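Side-chain contacts in Gp6 (PDB 3JVO), which assembles as a thirteen-subunit ring with an open central channel for DNA ejection and, in the head-tail connector, binds the portal protein and gp7: residues Q16-E21 and M70-T75; I9-F14 and D24-I29; V63-A68 and Y83-A88. All coordinates share one frame; numbering follows the deposited sequence.

Contact 1: residues Q16-E21 and M70-T75; sequences QQIEFE and MFEHRT
Ile-18 sets its terminal methyl over one face of the Phe-71 ring, and Phe-20 receives that same ring from a second direction. The Ile-18 methyl CD1 sits 3.5 Å from the Phe-71 ring centroid and only 8° off the ring normal, a CH-pi contact over the middle of the face. It gets there because CG1 stands between the backbone N and the carbonyl carbon (chi1 52°), while the extended chi2 carries CD1 onward to the ring. The other branch, Ile-18 CG2, rests 3.8 Å from Phe-71 CD2, near the root of the ring.

The two aromatic rings form a T-shaped pair. Phe-71 presents its edge to the face of Phe-20, with planes at 64°; Phe-71 CZ comes within 3.6 Å of Phe-20 CD1. On the face of Phe-71 away from Ile-18 lies the guanidinium of Arg-74, NH2 standing 3.4 Å above the plane and offset toward the rim. That guanidinium is held by the backbone: Arg-74 NE donates to Phe-71 O at 2.8 Å, from above the carbonyl plane, and NH2 adds a weak second bond. Phe-71 is thus sandwiched between a methyl and a cationic group. At the margin, the bent chain of Glu-72 brings OE2 to 4.1 Å from Ile-18 CG2, a loose touch beside an exposed carboxylate. Tyr-32 of helix 26-44 also packs on Phe-71, and Arg-74 O accepts from Gln-17 NE2 of a neighbouring subunit.

Ile-18 and Phe-20, on either side of Glu-19, thus pack on Phe-71 in the last turn of helix 57-72. Glu-19, with positive phi, is the C-prime residue of the Schellman motif that closes helix 11-17, in which Glu-19 N bonds to Gln-16 O and Phe-20 N to Lys-15 O.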
loop_
_atom_site.group_PDB
_atom_site.type_symbol
_atom_site.label_atom_id
_atom_site.label_comp_id
_atom_site.label_asym_id
_atom_site.label_seq_id
_atom_site.Cartn_x
_atom_site.Cartn_y
_atom_site.Cartn_z
ATOM N N GLN G 16 29.353 -30.741 -1.562
ATOM C CA GLN G 16 29.888 -29.407 -1.822
ATOM C C GLN G 16 28.814 -28.469 -2.392
ATOM O O GLN G 16 28.813 -27.291 -2.091
ATOM C CB GLN G 16 31.091 -29.492 -2.763
ATOM C CG GLN G 16 32.319 -30.141 -2.094
ATOM C CD GLN G 16 33.465 -30.342 -3.050
ATOM O OE1 GLN G 16 33.341 -30.114 -4.248
ATOM N NE2 GLN G 16 34.597 -30.759 -2.523
ATOM N N GLN G 17 27.896 -28.999 -3.200
ATOM C CA GLN G 17 26.796 -28.191 -3.735
ATOM C C GLN G 17 26.037 -27.531 -2.586
ATOM O O GLN G 17 25.722 -26.337 -2.629
ATOM C CB GLN G 17 25.848 -29.068 -4.588
ATOM C CG GLN G 17 24.568 -28.370 -5.072
ATOM C CD GLN G 17 24.868 -27.336 -6.136
ATOM O OE1 GLN G 17 26.016 -27.215 -6.579
ATOM N NE2 GLN G 17 23.848 -26.574 -6.545
ATOM N N ILE G 18 25.767 -28.310 -1.543
ATOM C CA ILE G 18 25.026 -27.806 -0.405
ATOM C C ILE G 18 25.911 -27.327 0.760
ATOM O O ILE G 18 25.386 -27.011 1.823
ATOM C CB ILE G 18 24.018 -28.838 0.121
ATOM C CG1 ILE G 18 24.700 -30.200 0.372
ATOM C CG2 ILE G 18 22.812 -28.918 -0.831
ATOM C CD1 ILE G 18 23.794 -31.232 1.048
ATOM N N GLU G 19 27.226 -27.280 0.560
ATOM C CA GLU G 19 28.171 -26.843 1.601
ATOM C C GLU G 19 27.952 -27.611 2.896
ATOM O O GLU G 19 27.829 -27.022 3.958
ATOM C CB GLU G 19 28.067 -25.325 1.839
ATOM C CG GLU G 19 28.468 -24.494 0.608
ATOM C CD GLU G 19 28.061 -23.007 0.682
ATOM O OE1 GLU G 19 27.867 -22.456 1.806
ATOM O OE2 GLU G 19 27.970 -22.374 -0.401
ATOM N N PHE G 20 27.879 -28.932 2.781
ATOM C CA PHE G 20 27.579 -29.808 3.913
ATOM C C PHE G 20 28.796 -30.700 4.181
ATOM O O PHE G 20 29.128 -31.566 3.374
ATOM C CB PHE G 20 26.334 -30.659 3.596
ATOM C CG PHE G 20 25.766 -31.407 4.792
ATOM C CD1 PHE G 20 25.014 -30.746 5.755
ATOM C CD2 PHE G 20 25.973 -32.780 4.935
ATOM C CE1 PHE G 20 24.482 -31.435 6.856
ATOM C CE2 PHE G 20 25.440 -33.483 6.029
ATOM C CZ PHE G 20 24.691 -32.803 6.995
ATOM N N GLU G 21 29.458 -30.490 5.311
ATOM C CA GLU G 21 30.715 -31.195 5.599
ATOM C C GLU G 21 30.593 -32.505 6.392
ATOM O O GLU G 21 31.461 -33.374 6.285
ATOM C CB GLU G 21 31.731 -30.257 6.273
ATOM C CG GLU G 21 32.560 -29.422 5.274
ATOM C CD GLU G 21 31.909 -28.083 4.903
ATOM O OE1 GLU G 21 30.734 -27.850 5.292
ATOM O OE2 GLU G 21 32.578 -27.255 4.224
HETATM N N MSE G 70 15.715 -30.101 -2.706
HETATM C CA MSE G 70 15.294 -31.165 -1.768
HETATM C C MSE G 70 15.977 -31.082 -0.408
HETATM O O MSE G 70 15.370 -31.301 0.636
HETATM C CB MSE G 70 15.595 -32.551 -2.348
HETATM C CG MSE G 70 14.820 -32.887 -3.600
HETATM SE SE MSE G 70 12.904 -32.870 -3.259
HETATM C CE MSE G 70 12.773 -34.299 -1.910
ATOM N N PHE G 71 17.271 -30.807 -0.433
ATOM C CA PHE G 71 18.013 -30.714 0.794
ATOM C C PHE G 71 17.599 -29.522 1.675
ATOM O O PHE G 71 17.513 -29.639 2.893
ATOM C CB PHE G 71 19.514 -30.683 0.538
ATOM C CG PHE G 71 20.312 -30.643 1.806
ATOM C CD1 PHE G 71 20.607 -31.822 2.480
ATOM C CD2 PHE G 71 20.715 -29.434 2.353
ATOM C CE1 PHE G 71 21.329 -31.796 3.710
ATOM C CE2 PHE G 71 21.452 -29.395 3.574
ATOM C CZ PHE G 71 21.753 -30.583 4.239
ATOM N N GLU G 72 17.303 -28.402 1.033
ATOM C CA GLU G 72 16.965 -27.167 1.720
ATOM C C GLU G 72 15.491 -27.028 2.072
ATOM O O GLU G 72 15.154 -26.381 3.062
ATOM C CB GLU G 72 17.374 -25.972 0.851
ATOM C CG GLU G 72 18.869 -25.942 0.487
ATOM C CD GLU G 72 19.809 -25.741 1.675
ATOM O OE1 GLU G 72 19.364 -25.264 2.731
ATOM O OE2 GLU G 72 21.028 -26.035 1.539
ATOM N N HIS G 73 14.609 -27.586 1.244
ATOM C CA HIS G 73 13.177 -27.364 1.407
ATOM C C HIS G 73 12.494 -28.739 1.562
ATOM O O HIS G 73 12.254 -29.456 0.578
ATOM C CB HIS G 73 12.624 -26.540 0.233
ATOM C CG HIS G 73 13.408 -25.288 -0.052
ATOM N ND1 HIS G 73 14.006 -25.044 -1.270
ATOM C CD2 HIS G 73 13.713 -24.225 0.734
ATOM C CE1 HIS G 73 14.626 -23.878 -1.233
ATOM N NE2 HIS G 73 14.473 -23.365 -0.024
ATOM N N ARG G 74 12.194 -29.066 2.819
ATOM C CA ARG G 74 11.856 -30.407 3.263
ATOM C C ARG G 74 10.352 -30.709 3.299
ATOM O O ARG G 74 9.988 -31.847 3.481
ATOM C CB ARG G 74 12.427 -30.631 4.682
ATOM C CG ARG G 74 13.951 -30.438 4.801
ATOM C CD ARG G 74 14.665 -31.684 4.462
ATOM N NE ARG G 74 16.112 -31.524 4.466
ATOM C CZ ARG G 74 16.942 -32.012 5.389
ATOM N NH1 ARG G 74 16.490 -32.724 6.415
ATOM N NH2 ARG G 74 18.245 -31.815 5.257
ATOM N N THR G 75 9.486 -29.698 3.157
ATOM C CA THR G 75 8.035 -29.891 3.338
ATOM C C THR G 75 7.267 -29.581 2.056
ATOM O O THR G 75 7.628 -28.657 1.338
ATOM C CB THR G 75 7.492 -28.966 4.468
ATOM O OG1 THR G 75 7.866 -27.611 4.166
ATOM C CG2 THR G 75 8.115 -29.313 5.811
#

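Contact 2: residues I9-F14 and D24-I29; sequences ISLSLF and DRDELI
Leu-11 spreads its two methyls over helix 26-44, one on Ile-29 and the other on Asp-26, and these two touches differ in character. The close one is apolar: Leu-11 CD1 meets Ile-29 CG2 at 3.6 Å, the side chains crossing at about a right angle. Leu-11 holds CG opposite its backbone N (chi1 -179°), and in Ile-29 it is the CG2 branch that takes the position opposite N, which turns that methyl toward helix 11-17. One turn further along, Phe-14 adds its CB, 4.4 Å from Ile-29 CG2, before its ring leads away from this contact to meet Phe-67 of helix 57-72. Ile-29 is buried here, with Phe-67 and Phe-20 also packing on it.

The other branch of Leu-11 faces the more open side. Leu-11 CD2 lies 3.9 Å from Asp-26 CG, so a methyl rests beside a carboxylate at the partly exposed start of the helix. The polar end of Asp-26 is engaged by Lys-15, whose NZ forms a salt bridge with OD1.

At the other helix start, Ser-10 is the N-cap of helix 11-17: its OG accepts from Leu-13 N at 3.1 Å, which fixes the first turn from which Leu-11 projects.

Close apolar packing therefore joins the first turns of helices 11-17 and 26-44, while the ion pair of Asp-26 with Lys-15 links the same two helices on the more open side. Sited in the opening turn of its helix, the Asp-26 carboxylate would probably also gain from the helix dipole, which, with the lysine, should hold it ionised.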
loop_
_atom_site.group_PDB
_atom_site.type_symbol
_atom_site.label_atom_id
_atom_site.label_comp_id
_atom_site.label_asym_id
_atom_site.label_seq_id
_atom_site.Cartn_x
_atom_site.Cartn_y
_atom_site.Cartn_z
ATOM N N ILE G 9 27.699 -37.842 -10.754
ATOM C CA ILE G 9 28.211 -36.817 -9.851
ATOM C C ILE G 9 28.510 -37.479 -8.533
ATOM O O ILE G 9 27.622 -38.060 -7.913
ATOM C CB ILE G 9 27.171 -35.717 -9.576
ATOM C CG1 ILE G 9 26.741 -35.036 -10.868
ATOM C CG2 ILE G 9 27.716 -34.679 -8.543
ATOM C CD1 ILE G 9 25.503 -34.160 -10.710
ATOM N N SER G 10 29.748 -37.368 -8.076
ATOM C CA SER G 10 30.144 -38.030 -6.828
ATOM C C SER G 10 29.389 -37.476 -5.617
ATOM O O SER G 10 28.923 -36.343 -5.622
ATOM C CB SER G 10 31.638 -37.871 -6.606
ATOM O OG SER G 10 31.914 -36.517 -6.275
ATOM N N LEU G 11 29.277 -38.292 -4.579
ATOM C CA LEU G 11 28.662 -37.876 -3.322
ATOM C C LEU G 11 29.377 -36.664 -2.726
ATOM O O LEU G 11 28.741 -35.758 -2.183
ATOM C CB LEU G 11 28.678 -39.039 -2.319
ATOM C CG LEU G 11 28.047 -38.788 -0.951
ATOM C CD1 LEU G 11 26.610 -38.364 -1.127
ATOM C CD2 LEU G 11 28.125 -40.058 -0.070
ATOM N N SER G 12 30.702 -36.672 -2.821
ATOM C CA SER G 12 31.527 -35.548 -2.426
ATOM C C SER G 12 31.102 -34.245 -3.111
ATOM O O SER G 12 31.004 -33.214 -2.463
ATOM C CB SER G 12 32.991 -35.848 -2.751
ATOM O OG SER G 12 33.810 -34.749 -2.394
ATOM N N LEU G 13 30.848 -34.295 -4.416
ATOM C CA LEU G 13 30.368 -33.122 -5.142
ATOM C C LEU G 13 28.970 -32.678 -4.718
ATOM O O LEU G 13 28.738 -31.482 -4.555
ATOM C CB LEU G 13 30.427 -33.340 -6.646
ATOM C CG LEU G 13 31.759 -33.060 -7.349
ATOM C CD1 LEU G 13 31.595 -33.359 -8.824
ATOM C CD2 LEU G 13 32.187 -31.621 -7.182
ATOM N N PHE G 14 28.046 -33.620 -4.532
ATOM C CA PHE G 14 26.712 -33.265 -4.012
ATOM C C PHE G 14 26.815 -32.511 -2.687
ATOM O O PHE G 14 26.147 -31.505 -2.500
ATOM C CB PHE G 14 25.825 -34.489 -3.820
ATOM C CG PHE G 14 25.204 -34.972 -5.065
ATOM C CD1 PHE G 14 24.230 -34.206 -5.721
ATOM C CD2 PHE G 14 25.587 -36.200 -5.614
ATOM C CE1 PHE G 14 23.655 -34.648 -6.901
ATOM C CE2 PHE G 14 25.009 -36.651 -6.799
ATOM C CZ PHE G 14 24.038 -35.872 -7.447
ATOM N N ASP G 24 27.393 -37.880 8.575
ATOM C CA ASP G 24 26.288 -38.633 9.169
ATOM C C ASP G 24 24.937 -38.561 8.427
ATOM O O ASP G 24 23.915 -39.006 8.954
ATOM C CB ASP G 24 26.126 -38.271 10.651
ATOM C CG ASP G 24 25.774 -36.797 10.885
ATOM O OD1 ASP G 24 25.780 -35.964 9.949
ATOM O OD2 ASP G 24 25.486 -36.472 12.057
ATOM N N ARG G 25 24.933 -38.026 7.208
ATOM C CA ARG G 25 23.702 -37.928 6.431
ATOM C C ARG G 25 23.827 -38.470 5.015
ATOM O O ARG G 25 23.054 -38.100 4.134
ATOM C CB ARG G 25 23.196 -36.480 6.388
ATOM C CG ARG G 25 22.625 -35.970 7.691
ATOM C CD ARG G 25 21.399 -36.769 8.094
ATOM N NE ARG G 25 20.878 -36.345 9.392
ATOM C CZ ARG G 25 21.275 -36.824 10.565
ATOM N NH1 ARG G 25 22.221 -37.761 10.641
ATOM N NH2 ARG G 25 20.724 -36.351 11.674
ATOM N N ASP G 26 24.778 -39.376 4.811
ATOM C CA ASP G 26 25.106 -39.876 3.467
ATOM C C ASP G 26 23.932 -40.602 2.810
ATOM O O ASP G 26 23.699 -40.447 1.620
ATOM C CB ASP G 26 26.339 -40.793 3.513
ATOM C CG ASP G 26 27.641 -40.039 3.832
ATOM O OD1 ASP G 26 27.698 -38.792 3.731
ATOM O OD2 ASP G 26 28.631 -40.708 4.186
ATOM N N GLU G 27 23.206 -41.389 3.584
ATOM C CA GLU G 27 22.039 -42.108 3.072
ATOM C C GLU G 27 20.888 -41.170 2.654
ATOM O O GLU G 27 20.330 -41.303 1.574
ATOM C CB GLU G 27 21.580 -43.138 4.099
ATOM C CG GLU G 27 20.398 -43.973 3.666
ATOM C CD GLU G 27 20.062 -45.131 4.616
ATOM O OE1 GLU G 27 20.254 -45.017 5.866
ATOM O OE2 GLU G 27 19.577 -46.170 4.089
ATOM N N LEU G 28 20.557 -40.201 3.496
ATOM C CA LEU G 28 19.572 -39.188 3.114
ATOM C C LEU G 28 19.994 -38.396 1.869
ATOM O O LEU G 28 19.226 -38.271 0.891
ATOM C CB LEU G 28 19.304 -38.239 4.284
ATOM C CG LEU G 28 18.184 -37.224 4.011
ATOM C CD1 LEU G 28 16.824 -37.874 3.974
ATOM C CD2 LEU G 28 18.242 -36.160 5.101
ATOM N N ILE G 29 21.218 -37.874 1.899
ATOM C CA ILE G 29 21.774 -37.118 0.761
ATOM C C ILE G 29 21.746 -37.935 -0.540
ATOM O O ILE G 29 21.341 -37.434 -1.609
ATOM C CB ILE G 29 23.199 -36.591 1.079
ATOM C CG1 ILE G 29 23.096 -35.470 2.130
ATOM C CG2 ILE G 29 23.898 -36.128 -0.204
ATOM C CD1 ILE G 29 24.434 -35.088 2.754
#

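Contact 3: residues V63-A68 and Y83-A88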
loop_
_atom_site.group_PDB
_atom_site.type_symbol
_atom_site.label_atom_id
_atom_site.label_comp_id
_atom_site.label_asym_id
_atom_site.label_seq_id
_atom_site.Cartn_x
_atom_site.Cartn_y
_atom_site.Cartn_z
ATOM N N VAL G 63 20.490 -31.349 -12.190
ATOM C CA VAL G 63 20.386 -32.322 -11.106
ATOM C C VAL G 63 20.888 -31.698 -9.789
ATOM O O VAL G 63 20.285 -31.865 -8.735
ATOM C CB VAL G 63 21.190 -33.612 -11.434
ATOM C CG1 VAL G 63 21.306 -34.525 -10.191
ATOM C CG2 VAL G 63 20.560 -34.381 -12.619
ATOM N N LEU G 64 21.998 -30.977 -9.868
ATOM C CA LEU G 64 22.541 -30.287 -8.699
ATOM C C LEU G 64 21.525 -29.306 -8.123
ATOM O O LEU G 64 21.383 -29.208 -6.907
ATOM C CB LEU G 64 23.828 -29.553 -9.044
ATOM C CG LEU G 64 25.107 -30.379 -9.212
ATOM C CD1 LEU G 64 26.245 -29.422 -9.631
ATOM C CD2 LEU G 64 25.509 -31.134 -7.930
ATOM N N LEU G 65 20.792 -28.598 -8.991
ATOM C CA LEU G 65 19.831 -27.601 -8.502
ATOM C C LEU G 65 18.611 -28.267 -7.863
ATOM O O LEU G 65 18.098 -27.831 -6.816
ATOM C CB LEU G 65 19.401 -26.672 -9.630
ATOM C CG LEU G 65 20.458 -25.706 -10.202
ATOM C CD1 LEU G 65 19.980 -25.200 -11.535
ATOM C CD2 LEU G 65 20.656 -24.551 -9.219
ATOM N N VAL G 66 18.151 -29.331 -8.492
ATOM C CA VAL G 66 16.990 -30.057 -7.988
ATOM C C VAL G 66 17.368 -30.723 -6.652
ATOM O O VAL G 66 16.594 -30.699 -5.709
ATOM C CB VAL G 66 16.450 -31.064 -9.051
ATOM C CG1 VAL G 66 15.312 -31.953 -8.461
ATOM C CG2 VAL G 66 15.934 -30.297 -10.245
ATOM N N PHE G 67 18.554 -31.324 -6.603
ATOM C CA PHE G 67 19.070 -31.982 -5.391
ATOM C C PHE G 67 19.158 -30.989 -4.224
ATOM O O PHE G 67 18.692 -31.267 -3.112
ATOM C CB PHE G 67 20.453 -32.615 -5.666
ATOM C CG PHE G 67 21.293 -32.805 -4.414
ATOM C CD1 PHE G 67 21.150 -33.942 -3.629
ATOM C CD2 PHE G 67 22.184 -31.819 -4.001
ATOM C CE1 PHE G 67 21.899 -34.083 -2.449
ATOM C CE2 PHE G 67 22.952 -31.965 -2.834
ATOM C CZ PHE G 67 22.812 -33.094 -2.067
ATOM N N ALA G 68 19.773 -29.832 -4.463
ATOM C CA ALA G 68 19.927 -28.864 -3.381
ATOM C C ALA G 68 18.546 -28.355 -2.923
ATOM O O ALA G 68 18.335 -28.110 -1.752
ATOM C CB ALA G 68 20.853 -27.699 -3.813
ATOM N N TYR G 83 10.001 -19.400 -4.808
ATOM C CA TYR G 83 10.004 -18.934 -6.189
ATOM C C TYR G 83 10.874 -19.853 -7.046
ATOM O O TYR G 83 11.966 -20.263 -6.644
ATOM C CB TYR G 83 10.499 -17.490 -6.263
ATOM C CG TYR G 83 9.738 -16.556 -5.352
ATOM C CD1 TYR G 83 8.507 -16.031 -5.741
ATOM C CD2 TYR G 83 10.243 -16.211 -4.091
ATOM C CE1 TYR G 83 7.786 -15.171 -4.901
ATOM C CE2 TYR G 83 9.539 -15.352 -3.235
ATOM C CZ TYR G 83 8.310 -14.829 -3.648
ATOM O OH TYR G 83 7.594 -13.981 -2.813
ATOM N N GLU G 84 10.356 -20.209 -8.210
ATOM C CA GLU G 84 11.088 -21.066 -9.116
ATOM C C GLU G 84 12.379 -20.373 -9.551
ATOM O O GLU G 84 12.379 -19.187 -9.844
ATOM C CB GLU G 84 10.223 -21.476 -10.309
ATOM C CG GLU G 84 11.038 -21.978 -11.506
ATOM C CD GLU G 84 10.388 -23.148 -12.220
ATOM O OE1 GLU G 84 9.444 -22.925 -13.022
ATOM O OE2 GLU G 84 10.841 -24.293 -11.989
ATOM N N ASN G 85 13.485 -21.111 -9.517
ATOM C CA ASN G 85 14.725 -20.660 -10.147
ATOM C C ASN G 85 14.732 -21.223 -11.575
ATOM O O ASN G 85 14.778 -22.432 -11.774
ATOM C CB ASN G 85 15.942 -21.122 -9.326
ATOM C CG ASN G 85 17.266 -20.950 -10.059
ATOM O OD1 ASN G 85 17.309 -20.503 -11.191
ATOM N ND2 ASN G 85 18.349 -21.318 -9.409
ATOM N N ALA G 86 14.670 -20.325 -12.556
ATOM C CA ALA G 86 14.529 -20.652 -13.987
ATOM C C ALA G 86 15.659 -21.506 -14.547
ATOM O O ALA G 86 15.452 -22.246 -15.506
ATOM C CB ALA G 86 14.407 -19.370 -14.804
ATOM N N ALA G 87 16.845 -21.404 -13.953
ATOM C CA ALA G 87 18.023 -22.127 -14.438
ATOM C C ALA G 87 17.817 -23.647 -14.542
ATOM O O ALA G 87 18.339 -24.269 -15.458
ATOM C CB ALA G 87 19.243 -21.815 -13.578
ATOM N N ALA G 88 17.053 -24.238 -13.618
ATOM C CA ALA G 88 16.859 -25.694 -13.610
ATOM C C ALA G 88 16.130 -26.202 -14.852
ATOM O O ALA G 88 16.663 -27.073 -15.533
ATOM C CB ALA G 88 16.150 -26.167 -12.326
#
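With CG opposite its carbonyl carbon (chi1 -68°) and an extended chi2, Leu-65 projects its two methyls from helix 57-72 onto the turn that opens helix 87-93. Asn-85 holds CG opposite its own backbone N (chi1 168°), which directs its amide to the same leucine. Leu-65 CD1 meets the backbone of the first helical turn: it lies 3.7 Å from Ala-88 N and 4.0 Å from Ala-88 CB, and it also touches the CB of Ala-87. Leu-65 CD2 turns to the amide, 4.0 Å from Asn-85 ND2, the two side chains crossing at about a right angle.

The amide also caps the turn. Asn-85 OD1 accepts from Ala-87 N at 2.9 Å, the donor standing 40° out of the carbonyl plane, a side-chain cap on the way from strand 83-84 into helix 87-93. The small alanines let the two backbones come close, Leu-65 CA and Ala-88 CA being 6.2 Å apart.

Both ends of the Asn-85 amide also bond to other copies of the protein: ND2 donates to Thr-75 O of one neighbouring subunit, and OD1 accepts from Gln-77 NE2 of another.

In the fold
Helix 57-72 ties contacts 1 and 3 together, their centres about 12 Å apart: Ile-18 CG2 of contact 1 lies 3.6 Å from Phe-67 CE2 in the second half of that helix. Contacts 1 and 2, with centres about 10 Å apart, share helix 11-17 and meet directly where Phe-20 CD2 packs 3.5 Å from Ile-29 CD1. Contacts 2 and 3 are the most separated, about 17 Å between centres, yet Phe-67 bridges them, Phe-67 CE1 lying 3.5 Å from Ile-29 O. Contacts 1 and 3 also meet at the interface between neighbouring subunits, where Asn-85 ND2 of one bonds to Thr-75 O of the next.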